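Local coordinates for protein hydroxylacyl-CoA dehydrogenase (Streptomyces coelicolor, PDB 5BKA) that probably takes part in biosynthesis of the polyketide actinorhodin, as a SnoaL-like member of the NTF2-like superfamily, at residues 34-45 with 54-65; 92-101 with 113-124. All coordinates share one frame; numbering follows the deposited sequence.

In the fold
An NTF2-like fold sets helices against a strongly curved mixed sheet, and the two contacts sample both ingredients. From the N terminus, helix 10-26 comes first, and contact 1 opens on the end of helix 30-35. Strand 41-44 runs out, the antiparallel strand 52-53 comes back, and helix 54-67 then runs alongside strand 41-44 in nearly the same direction, closing a loop of eight residues. Strand 74-87 forms the far edge of the sheet. Contact 2 follows as strand 93-105 turns back into strand 112-124, a beta hairpin. The two loops come in series, neither enclosing the other; the centres of the two contacts are about 15 Å apart. Strand 132-140 joins both in one sheet, and Thr38 CG2 packs against Val124 CG2.

Contact 1 (34-45 with 54-65); sequences AATFTEDGEFRH and TRAGITAVLEDF
Strand 41-44 and helix 54-65 run nearly the same way, their axes 25° apart and 7.6 Å from each other at closest, an example of helix-on-sheet packing within the alpha+beta, cone-like NTF2 fold. Near the start of the helix a weak bond from Thr54 N reaches Gly41 O, at the end of the type I turn that begins at Thr38. Arg55 then takes hold of the chain before that turn. Its side chain, extended from CG to NE, runs along the carbonyl of Ala34 and grips Phe37 O side-on: NH2 reaches this oxygen at 2.7 Å, almost straight along the C=O axis, while NE comes from above the carbonyl plane. The oxygen lies in the guanidinium plane. Glu39 CG sits over one face of that group and Ala35 O over the other; the carboxylate of Glu39, well out of the plane, offers its charge but receives no N-H. A leucine in place of Arg55 would probably leave Phe37 O without both of these donors and Glu39 without its opposite charge. Deeper in, Ile58 sends CD1 over one face of the Phe37 ring, 3.9 Å from its centroid, and CG1 against Phe43 CB. The Phe43 ring, whose CG stands anti to the backbone N (chi1 177°), reaches along the helix to meet Val61 CG1 at its edge. Farther on, the His45 and Phe65 rings stack face to face with planes at 30°, Phe65 CE1 coming within 3.5 Å of His45 CG.

Contact 2 (92-101 with 113-124); sequences SITATSYCLV and FGPSCLVHDVLV
Tyr98 and Leu118 lie side by side and point the same way, with Leu118 CD2 at the edge of the tyrosine ring, 3.5 Å from Tyr98 CD1. The tyrosine hydroxyl bonds to Asp26 of the second subunit, and the ring meets Trp79 of the same subunit. Two residues along, the imidazole of His120 stands beside Thr96. A water in the plane of that ring, at its edge, joins His120 ND1 to Thr96 OG1, bridging two polar atoms that are themselves 3.6 Å apart. At the hairpin's other end Leu100 CD2 approaches the Phe113 ring obliquely, at 3.9 Å from its CD1, and that ring meets Phe113 of the second and third subunits edge to face. Thr96, Tyr98, Leu100, Leu118 and His120 share one surface of the sheet.

The other surface turns inward. Val119 has CG2 anti to its carbonyl carbon, which brings that methyl to Cys99 CB at 3.6 Å; Ala95 CB lies near both Asp121 CB and Leu123 CD1. Helix 10-26 covers Ala95 and Leu123, while the buried carboxylate of Asp121 is answered by a salt bridge to Arg136. A second water binds Ser97 OG and donates to Val119 O, and Thr83 is a further partner of that serine.

Hydrogen-bonded pairs Ile93-Leu123, Ala95-Asp121, Ser97-Val119 and Cys99-Cys117 come in turn with non-hydrogen-bonded pairs, the last Leu100-Ser116. Val101 N still reaches Pro115 O, but Pro115, which follows a cis peptide, has no N-H to return, and Gly114 N bonds to Val101 O instead. The result is a long antiparallel beta hairpin in the curved sheet of an NTF2-like fold, lining its interior on one side and serving assembly on the other.

Contact 1 (34-45 with 54-65)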
loop_
_atom_site.group_PDB
_atom_site.type_symbol
_atom_site.label_atom_id
_atom_site.label_comp_id
_atom_site.label_asym_id
_atom_site.label_seq_id
_atom_site.Cartn_x
_atom_site.Cartn_y
_atom_site.Cartn_z
ATOM N N ALA B 34 8.026 -18.855 -5.891
ATOM C CA ALA B 34 8.590 -19.211 -7.190
ATOM C C ALA B 34 7.525 -19.748 -8.136
ATOM O O ALA B 34 7.665 -19.629 -9.359
ATOM C CB ALA B 34 9.711 -20.237 -7.013
ATOM N N ALA B 35 6.461 -20.347 -7.594
ATOM C CA ALA B 35 5.388 -20.870 -8.431
ATOM C C ALA B 35 4.600 -19.770 -9.130
ATOM O O ALA B 35 3.892 -20.058 -10.102
ATOM C CB ALA B 35 4.445 -21.737 -7.596
ATOM N N THR B 36 4.700 -18.524 -8.666
ATOM C CA THR B 36 4.074 -17.405 -9.361
ATOM C C THR B 36 4.903 -16.917 -10.542
ATOM O O THR B 36 4.457 -16.020 -11.265
ATOM C CB THR B 36 3.825 -16.245 -8.392
ATOM O OG1 THR B 36 5.076 -15.660 -8.008
ATOM C CG2 THR B 36 3.095 -16.732 -7.149
ATOM N N PHE B 37 6.082 -17.491 -10.751
ATOM C CA PHE B 37 6.930 -17.229 -11.903
ATOM C C PHE B 37 6.689 -18.270 -12.988
ATOM O O PHE B 37 6.155 -19.353 -12.739
ATOM C CB PHE B 37 8.410 -17.265 -11.511
ATOM C CG PHE B 37 8.906 -16.017 -10.844
ATOM C CD1 PHE B 37 8.581 -15.741 -9.528
ATOM C CD2 PHE B 37 9.728 -15.135 -11.525
ATOM C CE1 PHE B 37 9.050 -14.598 -8.908
ATOM C CE2 PHE B 37 10.202 -13.991 -10.912
ATOM C CZ PHE B 37 9.864 -13.724 -9.601
ATOM N N THR B 38 7.097 -17.927 -14.206
ATOM C CA THR B 38 7.187 -18.936 -15.248
ATOM C C THR B 38 8.281 -19.938 -14.887
ATOM O O THR B 38 9.152 -19.670 -14.054
ATOM C CB THR B 38 7.486 -18.297 -16.606
ATOM O OG1 THR B 38 8.573 -17.372 -16.474
ATOM C CG2 THR B 38 6.263 -17.564 -17.135
ATOM N N GLU B 39 8.229 -21.112 -15.522
ATOM C CA GLU B 39 9.198 -22.152 -15.195
ATOM C C GLU B 39 10.611 -21.783 -15.629
ATOM O O GLU B 39 11.575 -22.330 -15.086
ATOM C CB GLU B 39 8.783 -23.487 -15.817
ATOM C CG GLU B 39 7.860 -24.303 -14.923
ATOM C CD GLU B 39 8.620 -25.261 -14.023
ATOM O OE1 GLU B 39 9.865 -25.179 -13.981
ATOM O OE2 GLU B 39 7.971 -26.090 -13.348
ATOM N N ASP B 40 10.758 -20.879 -16.598
ATOM C CA ASP B 40 12.040 -20.258 -16.900
ATOM C C ASP B 40 12.177 -18.899 -16.222
ATOM O O ASP B 40 12.850 -18.007 -16.748
ATOM C CB ASP B 40 12.233 -20.121 -18.411
ATOM C CG ASP B 40 11.085 -19.392 -19.083
ATOM O OD1 ASP B 40 10.094 -19.071 -18.395
ATOM O OD2 ASP B 40 11.175 -19.139 -20.302
ATOM N N GLY B 41 11.537 -18.728 -15.065
ATOM C CA GLY B 41 11.489 -17.453 -14.378
ATOM C C GLY B 41 12.842 -16.825 -14.145
ATOM O O GLY B 41 13.813 -17.518 -13.841
ATOM N N GLU B 42 12.907 -15.507 -14.285
ATOM C CA GLU B 42 14.142 -14.751 -14.160
ATOM C C GLU B 42 14.002 -13.804 -12.976
ATOM O O GLU B 42 13.034 -13.041 -12.899
ATOM C CB GLU B 42 14.385 -13.991 -15.468
ATOM C CG GLU B 42 15.681 -13.233 -15.598
ATOM C CD GLU B 42 16.316 -13.438 -16.953
ATOM O OE1 GLU B 42 17.186 -12.632 -17.332
ATOM O OE2 GLU B 42 15.944 -14.413 -17.637
ATOM N N PHE B 43 14.961 -13.844 -12.055
ATOM C CA PHE B 43 14.912 -13.007 -10.859
ATOM C C PHE B 43 16.290 -12.436 -10.560
ATOM O O PHE B 43 17.225 -13.189 -10.267
ATOM C CB PHE B 43 14.392 -13.801 -9.658
ATOM C CG PHE B 43 14.393 -13.027 -8.380
ATOM C CD1 PHE B 43 13.627 -11.883 -8.250
ATOM C CD2 PHE B 43 15.144 -13.451 -7.301
ATOM C CE1 PHE B 43 13.618 -11.164 -7.066
ATOM C CE2 PHE B 43 15.142 -12.741 -6.111
ATOM C CZ PHE B 43 14.375 -11.592 -5.992
ATOM N N ARG B 44 16.412 -11.110 -10.604
ATOM C CA ARG B 44 17.645 -10.415 -10.233
ATOM C C ARG B 44 17.422 -9.731 -8.887
ATOM O O ARG B 44 16.751 -8.697 -8.810
ATOM C CB ARG B 44 18.058 -9.417 -11.309
ATOM C CG ARG B 44 19.427 -8.806 -11.077
ATOM C CD ARG B 44 20.223 -8.688 -12.366
ATOM N NE ARG B 44 21.660 -8.640 -12.111
ATOM C CZ ARG B 44 22.571 -8.303 -13.018
ATOM N NH1 ARG B 44 22.195 -7.978 -14.247
ATOM N NH2 ARG B 44 23.857 -8.289 -12.695
ATOM N N HIS B 45 17.989 -10.317 -7.829
ATOM C CA HIS B 45 17.837 -9.758 -6.488
ATOM C C HIS B 45 18.523 -8.405 -6.367
ATOM O O HIS B 45 18.014 -7.502 -5.693
ATOM C CB HIS B 45 18.402 -10.735 -5.455
ATOM C CG HIS B 45 17.775 -10.623 -4.101
ATOM N ND1 HIS B 45 16.756 -11.452 -3.682
ATOM C CD2 HIS B 45 18.030 -9.788 -3.065
ATOM C CE1 HIS B 45 16.407 -11.128 -2.450
ATOM N NE2 HIS B 45 17.164 -10.122 -2.052
ATOM N N THR B 54 14.866 -20.181 -13.469
ATOM C CA THR B 54 13.969 -21.288 -13.136
ATOM C C THR B 54 13.503 -21.236 -11.685
ATOM O O THR B 54 14.127 -20.586 -10.840
ATOM C CB THR B 54 14.623 -22.647 -13.420
ATOM O OG1 THR B 54 15.601 -22.935 -12.412
ATOM C CG2 THR B 54 15.280 -22.664 -14.798
ATOM N N ARG B 55 12.387 -21.912 -11.400
ATOM C CA ARG B 55 11.814 -21.895 -10.056
ATOM C C ARG B 55 12.786 -22.458 -9.027
ATOM O O ARG B 55 12.895 -21.932 -7.913
ATOM C CB ARG B 55 10.493 -22.664 -10.045
ATOM C CG ARG B 55 9.404 -21.958 -10.831
ATOM C CD ARG B 55 8.100 -22.734 -10.849
ATOM N NE ARG B 55 7.093 -22.036 -11.645
ATOM C CZ ARG B 55 5.998 -22.606 -12.138
ATOM N NH1 ARG B 55 5.760 -23.892 -11.918
ATOM N NH2 ARG B 55 5.142 -21.888 -12.851
ATOM N N ALA B 56 13.483 -23.542 -9.373
ATOM C CA ALA B 56 14.459 -24.115 -8.452
ATOM C C ALA B 56 15.590 -23.131 -8.171
ATOM O O ALA B 56 16.062 -23.025 -7.033
ATOM C CB ALA B 56 15.011 -25.423 -9.017
ATOM N N GLY B 57 16.044 -22.414 -9.201
ATOM C CA GLY B 57 17.062 -21.397 -8.993
ATOM C C GLY B 57 16.569 -20.244 -8.141
ATOM O O GLY B 57 17.302 -19.726 -7.295
ATOM N N ILE B 58 15.324 -19.816 -8.357
ATOM C CA ILE B 58 14.751 -18.744 -7.552
ATOM C C ILE B 58 14.598 -19.195 -6.104
ATOM O O ILE B 58 14.911 -18.446 -5.169
ATOM C CB ILE B 58 13.412 -18.277 -8.149
ATOM C CG1 ILE B 58 13.638 -17.677 -9.535
ATOM C CG2 ILE B 58 12.739 -17.260 -7.233
ATOM C CD1 ILE B 58 12.369 -17.315 -10.268
ATOM N N THR B 59 14.121 -20.428 -5.899
ATOM C CA THR B 59 14.020 -20.963 -4.543
ATOM C C THR B 59 15.374 -20.970 -3.844
ATOM O O THR B 59 15.475 -20.570 -2.679
ATOM C CB THR B 59 13.425 -22.370 -4.572
ATOM O OG1 THR B 59 12.086 -22.322 -5.078
ATOM C CG2 THR B 59 13.462 -23.005 -3.188
ATOM N N ALA B 60 16.425 -21.417 -4.534
ATOM C CA ALA B 60 17.756 -21.468 -3.936
ATOM C C ALA B 60 18.217 -20.083 -3.510
ATOM O O ALA B 60 18.739 -19.903 -2.405
ATOM C CB ALA B 60 18.749 -22.087 -4.920
ATOM N N VAL B 61 18.045 -19.092 -4.389
ATOM C CA VAL B 61 18.440 -17.720 -4.072
ATOM C C VAL B 61 17.702 -17.220 -2.835
ATOM O O VAL B 61 18.280 -16.537 -1.978
ATOM C CB VAL B 61 18.199 -16.806 -5.289
ATOM C CG1 VAL B 61 17.934 -15.376 -4.854
ATOM C CG2 VAL B 61 19.383 -16.868 -6.239
ATOM N N LEU B 62 16.420 -17.566 -2.712
ATOM C CA LEU B 62 15.635 -17.084 -1.581
ATOM C C LEU B 62 16.118 -17.685 -0.266
ATOM O O LEU B 62 16.232 -16.974 0.738
ATOM C CB LEU B 62 14.157 -17.402 -1.797
ATOM C CG LEU B 62 13.460 -16.687 -2.951
ATOM C CD1 LEU B 62 12.044 -17.206 -3.127
ATOM C CD2 LEU B 62 13.459 -15.178 -2.739
ATOM N N GLU B 63 16.388 -18.994 -0.249
ATOM C CA GLU B 63 16.959 -19.631 0.935
ATOM C C GLU B 63 18.277 -18.990 1.356
ATOM O O GLU B 63 18.512 -18.779 2.553
ATOM C CB GLU B 63 17.141 -21.126 0.683
ATOM C CG GLU B 63 16.010 -21.967 1.240
ATOM C CD GLU B 63 16.008 -23.383 0.708
ATOM O OE1 GLU B 63 16.909 -24.159 1.084
ATOM O OE2 GLU B 63 15.116 -23.709 -0.102
ATOM N N ASP B 64 19.159 -18.690 0.396
ATOM C CA ASP B 64 20.492 -18.202 0.747
ATOM C C ASP B 64 20.425 -16.819 1.384
ATOM O O ASP B 64 20.974 -16.596 2.470
ATOM C CB ASP B 64 21.399 -18.179 -0.484
ATOM C CG ASP B 64 22.861 -17.990 -0.115
ATOM O OD1 ASP B 64 23.235 -16.871 0.289
ATOM O OD2 ASP B 64 23.636 -18.961 -0.223
ATOM N N PHE B 65 19.753 -15.873 0.725
ATOM C CA PHE B 65 19.566 -14.549 1.306
ATOM C C PHE B 65 18.734 -14.596 2.580
ATOM O O PHE B 65 18.668 -13.598 3.307
ATOM C CB PHE B 65 18.905 -13.613 0.289
ATOM C CG PHE B 65 19.839 -13.111 -0.782
ATOM C CD1 PHE B 65 19.496 -13.216 -2.122
ATOM C CD2 PHE B 65 21.052 -12.527 -0.451
ATOM C CE1 PHE B 65 20.347 -12.758 -3.111
ATOM C CE2 PHE B 65 21.907 -12.063 -1.438
ATOM C CZ PHE B 65 21.553 -12.179 -2.768
#

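Contact 2 (92-101 with 113-124)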
loop_
_atom_site.group_PDB
_atom_site.type_symbol
_atom_site.label_atom_id
_atom_site.label_comp_id
_atom_site.label_asym_id
_atom_site.label_seq_id
_atom_site.Cartn_x
_atom_site.Cartn_y
_atom_site.Cartn_z
ATOM N N SER B 92 2.855 -9.289 -23.388
ATOM C CA SER B 92 3.311 -9.228 -22.008
ATOM C C SER B 92 2.841 -7.936 -21.346
ATOM O O SER B 92 2.505 -6.950 -22.008
ATOM C CB SER B 92 4.836 -9.322 -21.941
ATOM O OG SER B 92 5.265 -10.667 -21.814
ATOM N N ILE B 93 2.814 -7.956 -20.018
ATOM C CA ILE B 93 2.463 -6.798 -19.206
ATOM C C ILE B 93 3.721 -6.354 -18.479
ATOM O O ILE B 93 4.311 -7.127 -17.713
ATOM C CB ILE B 93 1.334 -7.114 -18.217
ATOM C CG1 ILE B 93 0.098 -7.622 -18.969
ATOM C CG2 ILE B 93 0.990 -5.882 -17.387
ATOM C CD1 ILE B 93 -0.410 -6.670 -20.033
ATOM N N THR B 94 4.145 -5.120 -18.738
ATOM C CA THR B 94 5.291 -4.532 -18.061
ATOM C C THR B 94 4.771 -3.935 -16.755
ATOM O O THR B 94 3.824 -3.141 -16.775
ATOM C CB THR B 94 5.884 -3.417 -18.920
ATOM O OG1 THR B 94 4.798 -2.690 -19.530
ATOM C CG2 THR B 94 6.622 -4.070 -20.099
ATOM N N ALA B 95 5.360 -4.298 -15.624
ATOM C CA ALA B 95 4.926 -3.692 -14.373
ATOM C C ALA B 95 6.108 -3.066 -13.648
ATOM O O ALA B 95 7.178 -3.678 -13.542
ATOM C CB ALA B 95 4.228 -4.710 -13.469
ATOM N N THR B 96 5.912 -1.843 -13.161
ATOM C CA THR B 96 6.898 -1.153 -12.338
ATOM C C THR B 96 6.226 -0.703 -11.049
ATOM O O THR B 96 5.212 0.001 -11.090
ATOM C CB THR B 96 7.497 0.052 -13.070
ATOM O OG1 THR B 96 8.135 -0.385 -14.275
ATOM C CG2 THR B 96 8.523 0.750 -12.187
ATOM N N SER B 97 6.789 -1.105 -9.913
ATOM C CA SER B 97 6.227 -0.786 -8.610
ATOM C C SER B 97 7.323 -0.312 -7.669
ATOM O O SER B 97 8.488 -0.697 -7.800
ATOM C CB SER B 97 5.511 -1.995 -7.989
ATOM O OG SER B 97 4.568 -2.547 -8.888
ATOM N N TYR B 98 6.935 0.535 -6.722
ATOM C CA TYR B 98 7.785 0.825 -5.581
ATOM C C TYR B 98 7.744 -0.351 -4.619
ATOM O O TYR B 98 6.723 -1.033 -4.485
ATOM C CB TYR B 98 7.324 2.090 -4.852
ATOM C CG TYR B 98 7.404 3.377 -5.645
ATOM C CD1 TYR B 98 8.047 3.432 -6.874
ATOM C CD2 TYR B 98 6.828 4.542 -5.156
ATOM C CE1 TYR B 98 8.115 4.614 -7.592
ATOM C CE2 TYR B 98 6.888 5.722 -5.863
ATOM C CZ TYR B 98 7.533 5.756 -7.079
ATOM O OH TYR B 98 7.590 6.937 -7.779
ATOM N N CYS B 99 8.858 -0.585 -3.936
ATOM C CA CYS B 99 8.885 -1.579 -2.876
ATOM C C CYS B 99 9.721 -1.062 -1.717
ATOM O O CYS B 99 10.779 -0.461 -1.919
ATOM C CB CYS B 99 9.444 -2.924 -3.368
ATOM S SG CYS B 99 9.736 -4.150 -2.059
ATOM N N LEU B 100 9.244 -1.314 -0.502
ATOM C CA LEU B 100 9.933 -0.922 0.721
ATOM C C LEU B 100 9.981 -2.137 1.632
ATOM O O LEU B 100 8.936 -2.701 1.977
ATOM C CB LEU B 100 9.231 0.251 1.417
ATOM C CG LEU B 100 9.813 0.706 2.763
ATOM C CD1 LEU B 100 11.238 1.225 2.610
ATOM C CD2 LEU B 100 8.926 1.761 3.411
ATOM N N VAL B 101 11.185 -2.539 2.014
ATOM C CA VAL B 101 11.379 -3.722 2.840
ATOM C C VAL B 101 11.347 -3.312 4.304
ATOM O O VAL B 101 12.020 -2.357 4.712
ATOM C CB VAL B 101 12.700 -4.426 2.489
ATOM C CG1 VAL B 101 12.884 -5.666 3.351
ATOM C CG2 VAL B 101 12.729 -4.785 1.011
ATOM N N PHE B 113 13.798 -0.078 8.369
ATOM C CA PHE B 113 13.384 0.044 6.974
ATOM C C PHE B 113 14.565 0.029 6.005
ATOM O O PHE B 113 15.689 0.396 6.355
ATOM C CB PHE B 113 12.603 1.350 6.768
ATOM C CG PHE B 113 11.339 1.447 7.578
ATOM C CD1 PHE B 113 10.141 1.014 7.049
ATOM C CD2 PHE B 113 11.350 1.965 8.868
ATOM C CE1 PHE B 113 8.974 1.094 7.773
ATOM C CE2 PHE B 113 10.173 2.045 9.611
ATOM C CZ PHE B 113 8.983 1.607 9.055
ATOM N N GLY B 114 14.300 -0.392 4.771
ATOM C CA GLY B 114 15.324 -0.441 3.757
ATOM C C GLY B 114 15.555 -1.868 3.308
ATOM O O GLY B 114 15.433 -2.812 4.093
ATOM N N PRO B 115 15.875 -2.058 2.023
ATOM C CA PRO B 115 16.010 -0.947 1.079
ATOM C C PRO B 115 14.687 -0.469 0.470
ATOM O O PRO B 115 13.669 -1.162 0.552
ATOM C CB PRO B 115 16.910 -1.536 -0.001
ATOM C CG PRO B 115 16.542 -2.988 -0.015
ATOM C CD PRO B 115 16.177 -3.360 1.398
ATOM N N SER B 116 14.716 0.728 -0.110
ATOM C CA SER B 116 13.649 1.208 -0.977
ATOM C C SER B 116 14.001 0.812 -2.405
ATOM O O SER B 116 15.125 1.049 -2.857
ATOM C CB SER B 116 13.493 2.726 -0.846
ATOM O OG SER B 116 12.597 3.262 -1.806
ATOM N N CYS B 117 13.056 0.191 -3.107
ATOM C CA CYS B 117 13.368 -0.471 -4.364
ATOM C C CYS B 117 12.365 -0.117 -5.452
ATOM O O CYS B 117 11.229 0.286 -5.186
ATOM C CB CYS B 117 13.399 -2.003 -4.208
ATOM S SG CYS B 117 14.145 -2.611 -2.684
ATOM N N LEU B 118 12.814 -0.287 -6.693
ATOM C CA LEU B 118 11.954 -0.328 -7.867
ATOM C C LEU B 118 11.871 -1.775 -8.331
ATOM O O LEU B 118 12.897 -2.452 -8.441
ATOM C CB LEU B 118 12.499 0.558 -8.989
ATOM C CG LEU B 118 12.237 2.065 -8.921
ATOM C CD1 LEU B 118 12.797 2.757 -10.152
ATOM C CD2 LEU B 118 10.754 2.346 -8.786
ATOM N N VAL B 119 10.657 -2.249 -8.591
ATOM C CA VAL B 119 10.422 -3.625 -9.014
ATOM C C VAL B 119 9.960 -3.597 -10.464
ATOM O O VAL B 119 8.849 -3.143 -10.763
ATOM C CB VAL B 119 9.395 -4.329 -8.117
ATOM C CG1 VAL B 119 9.182 -5.760 -8.583
ATOM C CG2 VAL B 119 9.853 -4.301 -6.668
ATOM N N HIS B 120 10.810 -4.085 -11.364
ATOM C CA HIS B 120 10.510 -4.143 -12.791
ATOM C C HIS B 120 10.074 -5.562 -13.132
ATOM O O HIS B 120 10.884 -6.496 -13.092
ATOM C CB HIS B 120 11.722 -3.727 -13.620
ATOM C CG HIS B 120 12.229 -2.357 -13.295
ATOM N ND1 HIS B 120 11.625 -1.211 -13.765
ATOM C CD2 HIS B 120 13.283 -1.948 -12.548
ATOM C CE1 HIS B 120 12.281 -0.155 -13.321
ATOM N NE2 HIS B 120 13.293 -0.574 -12.580
ATOM N N ASP B 121 8.800 -5.721 -13.474
ATOM C CA ASP B 121 8.220 -7.035 -13.697
ATOM C C ASP B 121 7.767 -7.186 -15.141
ATOM O O ASP B 121 7.360 -6.214 -15.785
ATOM C CB ASP B 121 7.026 -7.278 -12.768
ATOM C CG ASP B 121 7.443 -7.700 -11.373
ATOM O OD1 ASP B 121 8.640 -7.984 -11.164
ATOM O OD2 ASP B 121 6.565 -7.752 -10.486
ATOM N N VAL B 122 7.835 -8.421 -15.635
ATOM C CA VAL B 122 7.241 -8.806 -16.908
ATOM C C VAL B 122 6.236 -9.919 -16.624
ATOM O O VAL B 122 6.623 -11.017 -16.202
ATOM C CB VAL B 122 8.305 -9.257 -17.921
ATOM C CG1 VAL B 122 7.635 -9.697 -19.220
ATOM C CG2 VAL B 122 9.299 -8.145 -18.185
ATOM N N LEU B 123 4.955 -9.627 -16.850
ATOM C CA LEU B 123 3.849 -10.527 -16.557
ATOM C C LEU B 123 3.322 -11.136 -17.848
ATOM O O LEU B 123 3.255 -10.457 -18.876
ATOM C CB LEU B 123 2.737 -9.789 -15.818
ATOM C CG LEU B 123 3.042 -9.390 -14.371
ATOM C CD1 LEU B 123 2.113 -8.283 -13.898
ATOM C CD2 LEU B 123 2.944 -10.601 -13.461
ATOM N N VAL B 124 2.920 -12.407 -17.789
ATOM C CA VAL B 124 2.337 -13.071 -18.945
ATOM C C VAL B 124 1.038 -13.755 -18.547
ATOM O O VAL B 124 0.778 -14.041 -17.377
ATOM C CB VAL B 124 3.292 -14.103 -19.590
ATOM C CG1 VAL B 124 4.529 -13.428 -20.156
ATOM C CG2 VAL B 124 3.666 -15.192 -18.597
HETATM O O HOH W 1 9.659 -2.229 -15.657
HETATM O O HOH W 2 5.882 -4.077 -10.563
#